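Local coordinates for protein endoglucanase (Humicola insolens, PDB 1DYS) that hydrolyses internal beta-1,4-glucosidic linkages of cellulose as a family 6 endoglucanase, contributing to the recycling of plant biomass, at residues K20-R31 against W330-Q340; G3-L11 against F294-A305. One frame throughout, in Å; residues are numbered along the deposited sequence.

Overall arrangement
Both contacts join the beginning of the chain to its end. Interaction 2 lies nearer the middle of the molecule, its centre about 15 Å from that of the chain, and brings strand 10-11 and the residues before it against strand 303-307 and the loop leading into it. Interaction 1 is more peripheral, about 22 Å from the chain centre, and packs helix 15-29 on helix 332-340. Each helix follows its strand in sequence, yet the two contacts do not touch. Polar side-chain bonds around Asp332 and Gln336 run through interaction 1, whereas interaction 2 relies on phenylalanine packing at the barrel, with one direct hydrogen bond and a water bridge across it.

Interaction 1 of 2, residues K20-R31 against W330-Q340; sequences KLDQTRQAFLSR and WFDAYAQMLTQ
With CG anti to the backbone N (chi1 -170°), Trp330 presents its indole to Lys20, Leu21 and Thr24. Thr24 keeps OG1 beside its own backbone N (chi1 -42°), which turns the hydroxyl to Asp332 and sends CG2 toward Gln336. Lys20 lays CB over one face of the six-membered ring of Trp330, a CH-pi contact 3.8 Å from the centroid, and its NZ goes on to a salt bridge with Glu314, which probably binds substrate. At the edge of the same ring, Leu21 CD2 comes within 3.6 Å of Trp330 CH2. Asp332 OD1 gathers two donors: Thr24 OG1 at 2.6 Å on the syn side, and Trp330 NE1 at 2.8 Å on the anti lone pair. The nearly straight indole bond lies close to the ring plane and limits rotation of the tryptophan, while the Gln23 amide stacks on the carboxylate.

Gln336 continues the polar chain, its NE2 donating to Asp332 OD2 over 2.9 Å. Its OE1 is gripped end-on by Arg31, with NH1 at 2.8 Å and NH2 at nearly the same distance, and sits in the guanidinium plane. Gln336 CG also lies over a face of the Phe28 ring, whose CE2 is 3.6 Å from Thr339 CB. Beyond the pair, Trp330 N bonds to Glu97 of the second subunit. The helix axes cross at -72°, and Thr24 fills a knob-into-hole site among Asp332, Ala335, Gln336 and Thr339, a single such site within a largely polar crossing of two helices on the periphery of the family 6 barrel.

Interaction 2 of 2, residues G3-L11 against F294-A305; sequences GNPFSGRTL and FTTNTNNPNVDA
Asn4 and Asp304 lie flat against each other, amide on carboxylate with planes 9° apart, where the N-terminal residues meet the last strand of the parallel beta/alpha barrel of family 6 glycoside hydrolases. Asn4 ND2 donates a bent hydrogen bond to Asp304 O (3.0 Å), while Asn4 OD1 accepts from Phe6 N at 2.8 Å, approached from above its carbonyl plane, to close an Asx turn. Both ends of the amide are therefore used; an alanine here would probably leave Asp304 O without this donor and Phe6 N without the acceptor that closes the Asx turn. The buried carboxylate of Asp304 is itself held by Tyr178, Arg214 and Gln262.

The tight part of the contact is aromatic. Ala305 CB sits over one face of Phe6, 4.2 Å from the ring centroid. Phe6 CD2 reaches to 3.6 Å from Phe294 CE1, the two rings meeting obliquely at 42°. Leu11 CB in turn lies over a face of Phe294, 4.1 Å from its centroid, and Arg9 O comes in at that ring's edge, 3.3 Å from CE2. Phe6, Leu11 and Phe294 also touch Val307, two residues on from Ala305 in strand 303-307.

Toward Ser7 and Gly8, both exposed, the fit is looser. The Arg9 side chain leads off to bond with Pro5 O instead of crossing over. In Thr296, chi1 of 49° puts CG2 anti to the carbonyl carbon, against Phe6 CB, and leaves OG1 for a water. That hydroxyl meets the water 2.8 Å away, which accepts from Gly8 N over 2.9 Å.

Interaction 1 of 2, residues K20-R31 against W330-Q340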
loop_
_atom_site.group_PDB
_atom_site.type_symbol
_atom_site.label_atom_id
_atom_site.label_comp_id
_atom_site.label_asym_id
_atom_site.label_seq_id
_atom_site.Cartn_x
_atom_site.Cartn_y
_atom_site.Cartn_z
ATOM N N LYS A 20 -13.880 11.778 -5.146
ATOM C CA LYS A 20 -12.805 11.580 -6.104
ATOM C C LYS A 20 -13.281 11.762 -7.543
ATOM O O LYS A 20 -12.569 12.316 -8.384
ATOM C CB LYS A 20 -12.208 10.181 -5.931
ATOM C CG LYS A 20 -11.608 9.995 -4.527
ATOM C CD LYS A 20 -10.957 8.628 -4.528
ATOM C CE LYS A 20 -10.787 7.992 -3.190
ATOM N NZ LYS A 20 -9.994 6.736 -3.293
ATOM N N LEU A 21 -14.506 11.384 -7.836
ATOM C CA LEU A 21 -15.109 11.537 -9.150
ATOM C C LEU A 21 -15.303 12.995 -9.552
ATOM O O LEU A 21 -15.480 13.253 -10.743
ATOM C CB LEU A 21 -16.485 10.849 -9.203
ATOM C CG LEU A 21 -16.329 9.348 -9.399
ATOM C CD1 LEU A 21 -17.647 8.608 -9.126
ATOM C CD2 LEU A 21 -15.826 8.978 -10.795
ATOM N N ASP A 22 -15.333 13.879 -8.556
ATOM C CA ASP A 22 -15.424 15.305 -8.931
ATOM C C ASP A 22 -14.305 15.685 -9.884
ATOM O O ASP A 22 -14.512 16.439 -10.847
ATOM C CB ASP A 22 -15.435 16.221 -7.710
ATOM C CG ASP A 22 -16.422 17.354 -7.919
ATOM O OD1 ASP A 22 -17.602 17.018 -8.145
ATOM O OD2 ASP A 22 -16.004 18.541 -7.866
ATOM N N GLN A 23 -13.093 15.128 -9.701
ATOM C CA GLN A 23 -12.004 15.403 -10.633
ATOM C C GLN A 23 -12.408 15.006 -12.042
ATOM O O GLN A 23 -12.138 15.722 -13.016
ATOM C CB GLN A 23 -10.745 14.615 -10.231
ATOM C CG GLN A 23 -9.589 14.840 -11.198
ATOM C CD GLN A 23 -8.273 14.291 -10.684
ATOM O OE1 GLN A 23 -7.247 14.437 -11.361
ATOM N NE2 GLN A 23 -8.251 13.669 -9.519
ATOM N N THR A 24 -13.101 13.854 -12.169
ATOM C CA THR A 24 -13.507 13.381 -13.491
ATOM C C THR A 24 -14.533 14.307 -14.110
ATOM O O THR A 24 -14.487 14.632 -15.290
ATOM C CB THR A 24 -14.065 11.930 -13.421
ATOM O OG1 THR A 24 -13.207 11.180 -12.537
ATOM C CG2 THR A 24 -14.057 11.256 -14.773
ATOM N N ARG A 25 -15.527 14.675 -13.324
ATOM C CA ARG A 25 -16.550 15.614 -13.741
ATOM C C ARG A 25 -15.890 16.932 -14.130
ATOM O O ARG A 25 -16.239 17.369 -15.226
ATOM C CB ARG A 25 -17.536 15.915 -12.611
ATOM C CG ARG A 25 -18.902 16.326 -13.171
ATOM C CD ARG A 25 -19.762 16.723 -11.926
ATOM N NE ARG A 25 -19.089 17.951 -11.485
ATOM C CZ ARG A 25 -19.391 19.091 -12.126
ATOM N NH1 ARG A 25 -20.309 19.211 -13.077
ATOM N NH2 ARG A 25 -18.676 20.117 -11.738
ATOM N N GLN A 26 -14.967 17.449 -13.321
ATOM C CA GLN A 26 -14.250 18.655 -13.770
ATOM C C GLN A 26 -13.503 18.461 -15.081
ATOM O O GLN A 26 -13.514 19.354 -15.952
ATOM C CB GLN A 26 -13.230 19.043 -12.677
ATOM C CG GLN A 26 -13.925 19.550 -11.405
ATOM C CD GLN A 26 -12.982 19.604 -10.225
ATOM O OE1 GLN A 26 -13.353 19.679 -9.052
ATOM N NE2 GLN A 26 -11.675 19.549 -10.455
ATOM N N ALA A 27 -12.826 17.337 -15.314
ATOM C CA ALA A 27 -12.069 17.091 -16.538
ATOM C C ALA A 27 -12.953 17.120 -17.771
ATOM O O ALA A 27 -12.659 17.786 -18.778
ATOM C CB ALA A 27 -11.292 15.777 -16.454
ATOM N N PHE A 28 -14.106 16.458 -17.723
ATOM C CA PHE A 28 -15.042 16.461 -18.836
ATOM C C PHE A 28 -15.555 17.885 -19.065
ATOM O O PHE A 28 -15.501 18.353 -20.201
ATOM C CB PHE A 28 -16.224 15.528 -18.578
ATOM C CG PHE A 28 -15.929 14.088 -18.892
ATOM C CD1 PHE A 28 -15.418 13.682 -20.114
ATOM C CD2 PHE A 28 -16.133 13.148 -17.883
ATOM C CE1 PHE A 28 -15.144 12.343 -20.357
ATOM C CE2 PHE A 28 -15.871 11.803 -18.142
ATOM C CZ PHE A 28 -15.393 11.403 -19.351
ATOM N N LEU A 29 -15.963 18.581 -18.003
ATOM C CA LEU A 29 -16.436 19.955 -18.173
ATOM C C LEU A 29 -15.404 20.816 -18.902
ATOM O O LEU A 29 -15.735 21.523 -19.869
ATOM C CB LEU A 29 -16.740 20.592 -16.837
ATOM C CG LEU A 29 -18.108 20.619 -16.219
ATOM C CD1 LEU A 29 -18.128 21.570 -15.043
ATOM C CD2 LEU A 29 -19.202 20.898 -17.216
ATOM N N SER A 30 -14.139 20.719 -18.529
ATOM C CA SER A 30 -13.038 21.472 -19.104
ATOM C C SER A 30 -12.725 21.262 -20.568
ATOM O O SER A 30 -11.878 21.934 -21.178
ATOM C CB SER A 30 -11.796 21.171 -18.245
ATOM O OG SER A 30 -12.064 21.618 -16.915
ATOM N N ARG A 31 -13.356 20.306 -21.220
ATOM C CA ARG A 31 -13.247 20.035 -22.637
ATOM C C ARG A 31 -14.604 20.295 -23.291
ATOM O O ARG A 31 -14.839 19.879 -24.422
ATOM C CB ARG A 31 -12.754 18.625 -22.919
ATOM C CG ARG A 31 -11.412 18.373 -22.228
ATOM C CD ARG A 31 -10.828 17.070 -22.704
ATOM N NE ARG A 31 -11.764 15.940 -22.602
ATOM C CZ ARG A 31 -11.567 14.996 -21.673
ATOM N NH1 ARG A 31 -10.540 15.108 -20.830
ATOM N NH2 ARG A 31 -12.408 13.979 -21.610
ATOM N N TRP A 330 -6.093 7.257 -7.415
ATOM C CA TRP A 330 -7.035 7.675 -8.444
ATOM C C TRP A 330 -6.351 7.767 -9.798
ATOM O O TRP A 330 -5.227 8.243 -9.958
ATOM C CB TRP A 330 -7.604 9.032 -8.038
ATOM C CG TRP A 330 -8.753 9.375 -8.941
ATOM C CD1 TRP A 330 -8.815 10.324 -9.893
ATOM C CD2 TRP A 330 -10.042 8.737 -8.899
ATOM N NE1 TRP A 330 -10.071 10.348 -10.501
ATOM C CE2 TRP A 330 -10.827 9.373 -9.867
ATOM C CE3 TRP A 330 -10.607 7.699 -8.157
ATOM C CZ2 TRP A 330 -12.150 9.018 -10.141
ATOM C CZ3 TRP A 330 -11.924 7.341 -8.390
ATOM C CH2 TRP A 330 -12.686 7.988 -9.395
ATOM N N PHE A 331 -7.024 7.234 -10.810
ATOM C CA PHE A 331 -6.524 7.128 -12.174
ATOM C C PHE A 331 -7.580 7.793 -13.061
ATOM O O PHE A 331 -8.457 7.094 -13.583
ATOM C CB PHE A 331 -6.318 5.644 -12.504
ATOM C CG PHE A 331 -5.697 5.312 -13.837
ATOM C CD1 PHE A 331 -5.244 6.300 -14.699
ATOM C CD2 PHE A 331 -5.529 3.986 -14.207
ATOM C CE1 PHE A 331 -4.658 5.985 -15.917
ATOM C CE2 PHE A 331 -4.958 3.651 -15.423
ATOM C CZ PHE A 331 -4.527 4.656 -16.266
ATOM N N ASP A 332 -7.476 9.136 -13.117
ATOM C CA ASP A 332 -8.578 9.864 -13.752
ATOM C C ASP A 332 -8.795 9.575 -15.213
ATOM O O ASP A 332 -9.964 9.560 -15.629
ATOM C CB ASP A 332 -8.429 11.357 -13.428
ATOM C CG ASP A 332 -9.754 12.070 -13.641
ATOM O OD1 ASP A 332 -10.650 11.817 -12.814
ATOM O OD2 ASP A 332 -9.858 12.872 -14.603
ATOM N N ALA A 333 -7.764 9.268 -16.018
ATOM C CA ALA A 333 -8.037 8.917 -17.405
ATOM C C ALA A 333 -8.861 7.611 -17.502
ATOM O O ALA A 333 -9.609 7.431 -18.457
ATOM C CB ALA A 333 -6.714 8.750 -18.148
ATOM N N TYR A 334 -8.612 6.735 -16.535
ATOM C CA TYR A 334 -9.379 5.489 -16.516
ATOM C C TYR A 334 -10.837 5.774 -16.155
ATOM O O TYR A 334 -11.710 5.157 -16.782
ATOM C CB TYR A 334 -8.699 4.495 -15.590
ATOM C CG TYR A 334 -9.166 3.077 -15.768
ATOM C CD1 TYR A 334 -10.361 2.679 -15.174
ATOM C CD2 TYR A 334 -8.463 2.132 -16.477
ATOM C CE1 TYR A 334 -10.833 1.378 -15.296
ATOM C CE2 TYR A 334 -8.895 0.833 -16.613
ATOM C CZ TYR A 334 -10.092 0.466 -16.011
ATOM O OH TYR A 334 -10.538 -0.819 -16.163
ATOM N N ALA A 335 -11.037 6.646 -15.167
ATOM C CA ALA A 335 -12.374 7.066 -14.792
ATOM C C ALA A 335 -13.091 7.750 -15.966
ATOM O O ALA A 335 -14.255 7.413 -16.224
ATOM C CB ALA A 335 -12.352 8.020 -13.613
ATOM N N GLN A 336 -12.404 8.553 -16.746
ATOM C CA GLN A 336 -13.014 9.141 -17.953
ATOM C C GLN A 336 -13.387 8.044 -18.924
ATOM O O GLN A 336 -14.506 8.009 -19.472
ATOM C CB GLN A 336 -12.043 10.181 -18.571
ATOM C CG GLN A 336 -11.870 11.400 -17.678
ATOM C CD GLN A 336 -10.832 12.329 -18.293
ATOM O OE1 GLN A 336 -10.990 12.647 -19.484
ATOM N NE2 GLN A 336 -9.823 12.714 -17.536
ATOM N N MET A 337 -12.552 7.031 -19.155
ATOM C CA MET A 337 -12.846 5.915 -20.023
ATOM C C MET A 337 -14.085 5.144 -19.590
ATOM O O MET A 337 -15.003 4.795 -20.355
ATOM C CB MET A 337 -11.633 4.986 -20.183
ATOM C CG MET A 337 -11.973 3.669 -20.866
ATOM S SD MET A 337 -10.829 2.299 -20.567
ATOM C CE MET A 337 -11.233 2.026 -18.831
ATOM N N LEU A 338 -14.178 4.872 -18.266
ATOM C CA LEU A 338 -15.334 4.116 -17.782
ATOM C C LEU A 338 -16.622 4.934 -18.047
ATOM O O LEU A 338 -17.661 4.314 -18.270
ATOM C CB LEU A 338 -15.252 3.819 -16.291
ATOM C CG LEU A 338 -14.158 2.798 -15.877
ATOM C CD1 LEU A 338 -14.023 2.888 -14.364
ATOM C CD2 LEU A 338 -14.428 1.401 -16.381
ATOM N N THR A 339 -16.492 6.246 -18.007
ATOM C CA THR A 339 -17.672 7.101 -18.190
ATOM C C THR A 339 -18.090 7.102 -19.652
ATOM O O THR A 339 -19.243 6.833 -19.947
ATOM C CB THR A 339 -17.337 8.533 -17.771
ATOM O OG1 THR A 339 -16.931 8.619 -16.392
ATOM C CG2 THR A 339 -18.583 9.416 -17.909
ATOM N N GLN A 340 -17.163 7.430 -20.542
ATOM C CA GLN A 340 -17.498 7.352 -21.976
ATOM C C GLN A 340 -18.041 5.999 -22.396
ATOM O O GLN A 340 -18.842 5.926 -23.349
ATOM C CB GLN A 340 -16.242 7.648 -22.814
ATOM C CG GLN A 340 -15.589 8.970 -22.551
ATOM C CD GLN A 340 -14.260 9.188 -23.238
ATOM O OE1 GLN A 340 -14.212 9.841 -24.278
ATOM N NE2 GLN A 340 -13.182 8.656 -22.675
#

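Interaction 2 of 2, residues G3-L11 against F294-A305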
loop_
_atom_site.group_PDB
_atom_site.type_symbol
_atom_site.label_atom_id
_atom_site.label_comp_id
_atom_site.label_asym_id
_atom_site.label_seq_id
_atom_site.Cartn_x
_atom_site.Cartn_y
_atom_site.Cartn_z
ATOM N N GLY A 3 -35.573 -13.643 2.939
ATOM C CA GLY A 3 -35.775 -12.484 2.067
ATOM C C GLY A 3 -34.424 -11.953 1.555
ATOM O O GLY A 3 -33.374 -12.150 2.165
ATOM N N ASN A 4 -34.505 -11.334 0.391
ATOM C CA ASN A 4 -33.299 -10.718 -0.206
ATOM C C ASN A 4 -33.161 -9.414 0.544
ATOM O O ASN A 4 -34.038 -8.555 0.650
ATOM C CB ASN A 4 -33.531 -10.570 -1.695
ATOM C CG ASN A 4 -32.666 -9.560 -2.421
ATOM O OD1 ASN A 4 -31.724 -9.035 -1.827
ATOM N ND2 ASN A 4 -32.990 -9.287 -3.681
ATOM N N PRO A 5 -32.005 -9.187 1.152
ATOM C CA PRO A 5 -31.789 -7.986 1.949
ATOM C C PRO A 5 -31.784 -6.685 1.175
ATOM O O PRO A 5 -31.849 -5.589 1.752
ATOM C CB PRO A 5 -30.464 -8.202 2.698
ATOM C CG PRO A 5 -29.856 -9.378 2.005
ATOM C CD PRO A 5 -30.888 -10.121 1.187
ATOM N N PHE A 6 -31.638 -6.734 -0.153
ATOM C CA PHE A 6 -31.569 -5.538 -0.974
ATOM C C PHE A 6 -32.972 -5.115 -1.454
ATOM O O PHE A 6 -33.120 -4.040 -1.995
ATOM C CB PHE A 6 -30.669 -5.759 -2.187
ATOM C CG PHE A 6 -29.205 -5.865 -1.836
ATOM C CD1 PHE A 6 -28.631 -7.086 -1.485
ATOM C CD2 PHE A 6 -28.421 -4.730 -1.848
ATOM C CE1 PHE A 6 -27.286 -7.186 -1.174
ATOM C CE2 PHE A 6 -27.088 -4.794 -1.491
ATOM C CZ PHE A 6 -26.539 -6.025 -1.172
ATOM N N SER A 7 -33.917 -6.033 -1.348
ATOM C CA SER A 7 -35.304 -5.779 -1.746
ATOM C C SER A 7 -35.860 -4.493 -1.162
ATOM O O SER A 7 -35.930 -4.242 0.049
ATOM C CB SER A 7 -36.187 -6.949 -1.272
ATOM O OG SER A 7 -37.239 -7.194 -2.193
ATOM N N GLY A 8 -36.256 -3.577 -2.046
ATOM C CA GLY A 8 -36.799 -2.295 -1.724
ATOM C C GLY A 8 -35.823 -1.300 -1.124
ATOM O O GLY A 8 -36.203 -0.220 -0.690
ATOM N N ARG A 9 -34.526 -1.617 -1.158
ATOM C CA ARG A 9 -33.500 -0.734 -0.622
ATOM C C ARG A 9 -32.642 -0.137 -1.730
ATOM O O ARG A 9 -32.681 -0.586 -2.862
ATOM C CB ARG A 9 -32.662 -1.509 0.411
ATOM C CG ARG A 9 -33.448 -1.790 1.674
ATOM C CD ARG A 9 -32.662 -2.440 2.809
ATOM N NE ARG A 9 -33.537 -2.530 3.986
ATOM C CZ ARG A 9 -33.908 -3.639 4.604
ATOM N NH1 ARG A 9 -33.466 -4.812 4.180
ATOM N NH2 ARG A 9 -34.715 -3.530 5.659
ATOM N N THR A 10 -31.859 0.886 -1.412
ATOM C CA THR A 10 -30.925 1.485 -2.367
ATOM C C THR A 10 -29.501 1.275 -1.830
ATOM O O THR A 10 -29.303 1.576 -0.661
ATOM C CB THR A 10 -31.142 2.993 -2.507
ATOM O OG1 THR A 10 -31.410 3.554 -1.211
ATOM C CG2 THR A 10 -32.356 3.235 -3.409
ATOM N N LEU A 11 -28.594 0.751 -2.644
ATOM C CA LEU A 11 -27.194 0.634 -2.183
ATOM C C LEU A 11 -26.640 2.029 -1.956
ATOM O O LEU A 11 -26.733 2.968 -2.734
ATOM C CB LEU A 11 -26.373 -0.104 -3.249
ATOM C CG LEU A 11 -24.911 -0.355 -2.845
ATOM C CD1 LEU A 11 -24.725 -1.147 -1.554
ATOM C CD2 LEU A 11 -24.185 -1.006 -4.029
ATOM N N PHE A 294 -26.521 -0.533 -9.458
ATOM C CA PHE A 294 -27.248 -1.411 -8.581
ATOM C C PHE A 294 -28.719 -1.608 -8.988
ATOM O O PHE A 294 -29.431 -0.659 -9.257
ATOM C CB PHE A 294 -27.172 -0.881 -7.139
ATOM C CG PHE A 294 -28.286 -1.407 -6.266
ATOM C CD1 PHE A 294 -28.208 -2.680 -5.756
ATOM C CD2 PHE A 294 -29.409 -0.649 -5.976
ATOM C CE1 PHE A 294 -29.235 -3.198 -4.984
ATOM C CE2 PHE A 294 -30.433 -1.148 -5.197
ATOM C CZ PHE A 294 -30.362 -2.436 -4.695
ATOM N N THR A 295 -29.114 -2.885 -8.910
ATOM C CA THR A 295 -30.505 -3.261 -9.145
ATOM C C THR A 295 -30.780 -4.638 -8.567
ATOM O O THR A 295 -29.872 -5.485 -8.518
ATOM C CB THR A 295 -30.883 -3.198 -10.647
ATOM O OG1 THR A 295 -32.307 -3.515 -10.716
ATOM C CG2 THR A 295 -30.133 -4.225 -11.455
ATOM N N THR A 296 -32.052 -4.889 -8.185
ATOM C CA THR A 296 -32.434 -6.220 -7.749
ATOM C C THR A 296 -33.171 -6.935 -8.894
ATOM O O THR A 296 -33.498 -8.115 -8.785
ATOM C CB THR A 296 -33.335 -6.237 -6.506
ATOM O OG1 THR A 296 -34.417 -5.299 -6.700
ATOM C CG2 THR A 296 -32.653 -5.806 -5.221
ATOM N N ASN A 297 -33.327 -6.235 -10.011
ATOM C CA ASN A 297 -33.947 -6.818 -11.233
ATOM C C ASN A 297 -32.853 -7.589 -11.966
ATOM O O ASN A 297 -32.283 -7.159 -12.976
ATOM C CB ASN A 297 -34.437 -5.664 -12.094
ATOM C CG ASN A 297 -35.611 -4.852 -11.606
ATOM O OD1 ASN A 297 -36.473 -5.283 -10.830
ATOM N ND2 ASN A 297 -35.707 -3.601 -12.076
ATOM N N THR A 298 -32.479 -8.746 -11.443
ATOM C CA THR A 298 -31.376 -9.541 -11.936
ATOM C C THR A 298 -31.728 -10.631 -12.918
ATOM O O THR A 298 -30.872 -11.257 -13.556
ATOM C CB THR A 298 -30.651 -10.193 -10.718
ATOM O OG1 THR A 298 -31.548 -11.156 -10.156
ATOM C CG2 THR A 298 -30.316 -9.113 -9.708
ATOM N N ASN A 299 -33.029 -10.960 -12.977
ATOM C CA ASN A 299 -33.501 -12.031 -13.857
ATOM C C ASN A 299 -32.823 -13.351 -13.575
ATOM O O ASN A 299 -32.546 -14.141 -14.486
ATOM C CB ASN A 299 -33.274 -11.598 -15.313
ATOM C CG ASN A 299 -34.158 -10.433 -15.694
ATOM O OD1 ASN A 299 -33.711 -9.463 -16.310
ATOM N ND2 ASN A 299 -35.431 -10.553 -15.326
ATOM N N ASN A 300 -32.478 -13.616 -12.313
ATOM C CA ASN A 300 -31.841 -14.835 -11.880
ATOM C C ASN A 300 -32.117 -14.967 -10.384
ATOM O O ASN A 300 -31.744 -14.133 -9.590
ATOM C CB ASN A 300 -30.335 -14.826 -12.174
ATOM C CG ASN A 300 -29.640 -16.088 -11.756
ATOM O OD1 ASN A 300 -30.051 -16.798 -10.855
ATOM N ND2 ASN A 300 -28.518 -16.432 -12.421
ATOM N N PRO A 301 -32.824 -16.015 -10.020
ATOM C CA PRO A 301 -33.250 -16.339 -8.682
ATOM C C PRO A 301 -32.105 -16.456 -7.681
ATOM O O PRO A 301 -32.273 -16.191 -6.495
ATOM C CB PRO A 301 -33.958 -17.719 -8.706
ATOM C CG PRO A 301 -33.753 -18.176 -10.123
ATOM C CD PRO A 301 -33.273 -17.042 -10.985
ATOM N N ASN A 302 -30.954 -16.898 -8.178
ATOM C CA ASN A 302 -29.769 -17.081 -7.368
ATOM C C ASN A 302 -29.012 -15.782 -7.164
ATOM O O ASN A 302 -27.997 -15.832 -6.469
ATOM C CB ASN A 302 -28.828 -18.041 -8.128
ATOM C CG ASN A 302 -29.560 -19.344 -8.457
ATOM O OD1 ASN A 302 -29.672 -19.756 -9.612
ATOM N ND2 ASN A 302 -30.016 -19.975 -7.393
ATOM N N VAL A 303 -29.446 -14.707 -7.785
ATOM C CA VAL A 303 -28.677 -13.453 -7.687
ATOM C C VAL A 303 -29.541 -12.400 -7.003
ATOM O O VAL A 303 -30.489 -11.861 -7.566
ATOM C CB VAL A 303 -28.183 -12.985 -9.064
ATOM C CG1 VAL A 303 -27.345 -11.705 -8.926
ATOM C CG2 VAL A 303 -27.297 -14.024 -9.752
ATOM N N ASP A 304 -29.248 -12.115 -5.731
ATOM C CA ASP A 304 -29.909 -11.088 -4.985
ATOM C C ASP A 304 -29.817 -9.684 -5.613
ATOM O O ASP A 304 -30.745 -8.876 -5.600
ATOM C CB ASP A 304 -29.371 -10.923 -3.550
ATOM C CG ASP A 304 -29.845 -11.978 -2.576
ATOM O OD1 ASP A 304 -30.859 -12.659 -2.827
ATOM O OD2 ASP A 304 -29.202 -12.143 -1.510
ATOM N N ALA A 305 -28.639 -9.312 -6.109
ATOM C CA ALA A 305 -28.506 -7.965 -6.652
ATOM C C ALA A 305 -27.247 -7.809 -7.489
ATOM O O ALA A 305 -26.267 -8.547 -7.322
ATOM C CB ALA A 305 -28.478 -6.933 -5.517
HETATM O O HOH W 1 -36.016 -3.796 -4.936
#